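Local structure of putative trimethylamine methyltransferase (Rhizobium meliloti, 4YYC) at residues A[116-120]-A[237-241]. The protein probably acts as a methyltransferase of the trimethylamine methyltransferase family. Residues are numbered along the deposited sequence; the frame is centred on the assembly and turned at random.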
ATOM      1  N   ASP A 116      -4.737  -1.170 -27.065  1.00 21.61           N
ATOM      2  CA  ASP A 116      -5.449  -0.120 -26.374  1.00 22.29           C
ATOM      3  C   ASP A 116      -6.601   0.362 -27.228  1.00 21.04           C
ATOM      4  O   ASP A 116      -6.549   0.234 -28.454  1.00 21.52           O
ATOM      5  CB  ASP A 116      -4.516   1.009 -25.939  1.00 24.79           C
ATOM      6  CG  ASP A 116      -3.822   1.638 -27.059  1.00 28.06           C
ATOM      7  OD1 ASP A 116      -2.735   1.168 -27.442  1.00 31.29           O
ATOM      8  OD2 ASP A 116      -4.390   2.568 -27.639  1.00 32.45           O
ATOM      9  N   PHE A 117      -7.610   0.932 -26.591  1.00 19.44           N
ATOM     10  CA  PHE A 117      -8.778   1.445 -27.272  1.00 19.11           C
ATOM     11  C   PHE A 117      -9.495   2.449 -26.408  1.00 18.82           C
ATOM     12  O   PHE A 117      -9.260   2.475 -25.186  1.00 18.27           O
ATOM     13  CB  PHE A 117      -9.718   0.289 -27.720  1.00 18.92           C
ATOM     14  CG  PHE A 117     -10.308  -0.496 -26.568  1.00 17.86           C
ATOM     15  CD1 PHE A 117      -9.644  -1.582 -26.040  1.00 17.52           C
ATOM     16  CD2 PHE A 117     -11.520  -0.141 -26.008  1.00 17.63           C
ATOM     17  CE1 PHE A 117     -10.161  -2.272 -24.959  1.00 17.04           C
ATOM     18  CE2 PHE A 117     -12.026  -0.826 -24.937  1.00 17.30           C
ATOM     19  CZ  PHE A 117     -11.344  -1.891 -24.408  1.00 16.79           C
ATOM     20  N   THR A 118     -10.378   3.244 -27.012  1.00 19.26           N
ATOM     21  CA  THR A 118     -11.173   4.201 -26.260  1.00 19.08           C
ATOM     22  C   THR A 118     -12.494   3.584 -25.806  1.00 18.56           C
ATOM     23  O   THR A 118     -13.212   2.953 -26.601  1.00 18.62           O
ATOM     24  CB  THR A 118     -11.467   5.432 -27.135  1.00 20.15           C
ATOM     25  OG1 THR A 118     -10.225   5.988 -27.596  1.00 21.03           O
ATOM     26  CG2 THR A 118     -12.237   6.459 -26.346  1.00 20.21           C
ATOM     27  N   TRP A 119     -12.810   3.771 -24.529  1.00 17.63           N
ATOM     28  CA  TRP A 119     -14.127   3.505 -23.963  1.00 17.09           C
ATOM     29  C   TRP A 119     -14.880   4.814 -24.016  1.00 17.75           C
ATOM     30  O   TRP A 119     -14.577   5.760 -23.310  1.00 17.20           O
ATOM     31  CB  TRP A 119     -13.986   3.024 -22.531  1.00 16.62           C
ATOM     32  CG  TRP A 119     -15.194   2.535 -21.860  1.00 16.14           C
ATOM     33  CD1 TRP A 119     -16.473   2.382 -22.357  1.00 16.20           C
ATOM     34  CD2 TRP A 119     -15.226   2.090 -20.521  1.00 15.53           C
ATOM     35  NE1 TRP A 119     -17.285   1.858 -21.369  1.00 16.03           N
ATOM     36  CE2 TRP A 119     -16.532   1.657 -20.242  1.00 15.59           C
ATOM     37  CE3 TRP A 119     -14.257   2.003 -19.517  1.00 15.25           C
ATOM     38  CZ2 TRP A 119     -16.885   1.143 -18.998  1.00 14.85           C
ATOM     39  CZ3 TRP A 119     -14.610   1.495 -18.298  1.00 14.88           C
ATOM     40  CH2 TRP A 119     -15.897   1.072 -18.042  1.00 14.90           C
ATOM     41  N   HIS A 120     -15.811   4.905 -24.974  1.00 17.93           N
ATOM     42  CA  HIS A 120     -16.493   6.154 -25.232  1.00 18.79           C
ATOM     43  C   HIS A 120     -17.599   6.383 -24.215  1.00 18.48           C
ATOM     44  O   HIS A 120     -18.319   5.446 -23.849  1.00 18.39           O
ATOM     45  CB  HIS A 120     -17.068   6.177 -26.637  1.00 19.70           C
ATOM     46  CG  HIS A 120     -15.998   6.189 -27.694  1.00 20.40           C
ATOM     47  ND1 HIS A 120     -15.590   7.342 -28.327  1.00 21.71           N
ATOM     48  CD2 HIS A 120     -15.203   5.201 -28.167  1.00 20.53           C
ATOM     49  CE1 HIS A 120     -14.602   7.058 -29.158  1.00 21.87           C
ATOM     50  NE2 HIS A 120     -14.341   5.768 -29.074  1.00 21.43           N
ATOM     51  N   ASN A 237     -17.287   1.555 -32.266  1.00 23.18           N
ATOM     52  CA  ASN A 237     -16.624   2.125 -31.080  1.00 22.11           C
ATOM     53  C   ASN A 237     -17.116   1.401 -29.830  1.00 20.75           C
ATOM     54  O   ASN A 237     -18.327   1.163 -29.664  1.00 20.55           O
ATOM     55  CB  ASN A 237     -17.001   3.577 -30.891  1.00 22.67           C
ATOM     56  CG  ASN A 237     -16.567   4.463 -32.037  1.00 23.88           C
ATOM     57  OD1 ASN A 237     -15.399   4.862 -32.120  1.00 25.60           O
ATOM     58  ND2 ASN A 237     -17.476   4.745 -32.948  1.00 24.63           N
ATOM     59  N   ALA A 238     -16.194   1.068 -28.933  1.00 19.50           N
ATOM     60  CA  ALA A 238     -16.572   0.470 -27.667  1.00 18.90           C
ATOM     61  C   ALA A 238     -17.216   1.549 -26.775  1.00 18.55           C
ATOM     62  O   ALA A 238     -16.605   2.599 -26.496  1.00 18.80           O
ATOM     63  CB  ALA A 238     -15.347  -0.128 -26.954  1.00 18.63           C
ATOM     64  N   VAL A 239     -18.442   1.294 -26.356  1.00 18.21           N
ATOM     65  CA  VAL A 239     -19.129   2.153 -25.386  1.00 18.05           C
ATOM     66  C   VAL A 239     -19.425   1.413 -24.092  1.00 17.27           C
ATOM     67  O   VAL A 239     -19.903   2.018 -23.142  1.00 16.92           O
ATOM     68  CB  VAL A 239     -20.428   2.775 -25.933  1.00 18.60           C
ATOM     69  CG1 VAL A 239     -20.147   3.653 -27.154  1.00 19.45           C
ATOM     70  CG2 VAL A 239     -21.468   1.731 -26.275  1.00 18.75           C
ATOM     71  N   THR A 240     -19.129   0.118 -24.055  1.00 16.78           N
ATOM     72  CA  THR A 240     -19.281  -0.710 -22.857  1.00 16.40           C
ATOM     73  C   THR A 240     -18.052  -1.604 -22.687  1.00 16.31           C
ATOM     74  O   THR A 240     -17.446  -2.065 -23.681  1.00 16.39           O
ATOM     75  CB  THR A 240     -20.534  -1.607 -22.909  1.00 16.49           C
ATOM     76  OG1 THR A 240     -20.519  -2.341 -24.136  1.00 17.14           O
ATOM     77  CG2 THR A 240     -21.762  -0.797 -22.839  1.00 16.62           C
ATOM     78  N   LEU A 241     -17.687  -1.814 -21.423  1.00 15.47           N
ATOM     79  CA  LEU A 241     -16.881  -2.965 -21.000  1.00 14.99           C
ATOM     80  C   LEU A 241     -17.810  -3.922 -20.286  1.00 15.07           C
ATOM     81  O   LEU A 241     -18.699  -3.493 -19.548  1.00 15.53           O
ATOM     82  CB  LEU A 241     -15.740  -2.554 -20.038  1.00 14.81           C
ATOM     83  CG  LEU A 241     -14.412  -2.324 -20.749  1.00 14.93           C
ATOM     84  CD1 LEU A 241     -14.483  -1.200 -21.775  1.00 15.46           C
ATOM     85  CD2 LEU A 241     -13.309  -1.986 -19.750  1.00 14.95           C
TER
HETATM   86  O   HOH W   1     -13.446   2.025 -29.148  1.00 20.86           O
HETATM   87  O   HOH W   2     -20.386   4.548 -22.074  1.00 17.50           O
HETATM   88  O   HOH W   3     -12.846   4.344 -30.895  1.00 38.05           O
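Segments 116-120 and 237-241 run almost at right angles, 91° apart end to end, and their CA atoms come nearest at His120 and Val239, 4.8 Å. A single direct backbone hydrogen bond joins them: His120 N donates a nearly straight bond to Ala238 O at 2.9 Å. Water extends the junction, one molecule linking Thr118 O to Ala238 N and another donating to both His120 O and Val239 O. Such a crossing illustrates how the chain just past one strand can be tied to residues leading into a strand of another sheet, with side chains packed around the tie. Leu241 packs on both aromatic rings, its CD1 seated over one face of the Trp119 indole in a CH-pi contact, 3.7 Å from the five-membered ring's centroid. The same methyl meets the edge of Phe117, whose CE2 also packs on Ala238 CB at 3.9 Å. With CG anti to the backbone N (chi1 -172°), Trp119 brings NE1 to Val239 O in a weak, bent bond of 3.2 Å; Phe208 O is a second weak acceptor. A leucine in place of Trp119 would probably strip Leu241 CD1 of its aromatic platform and leave both carbonyls without this donor. The His120 ring lies between Thr118 CG2 and the Asn237 amide, which is turned 69° to it; a third water bridges NE2 and Asn237 OD1, while Asn237 ND2 bonds Phe233 O. Hairpin 116-119/128-131 packs against Leu241 where strand 240-245 enters its largely parallel sheet, consistent with a hairpin covering the N-terminal end of a TIM barrel, beside strand 269-277 and helix 215-229.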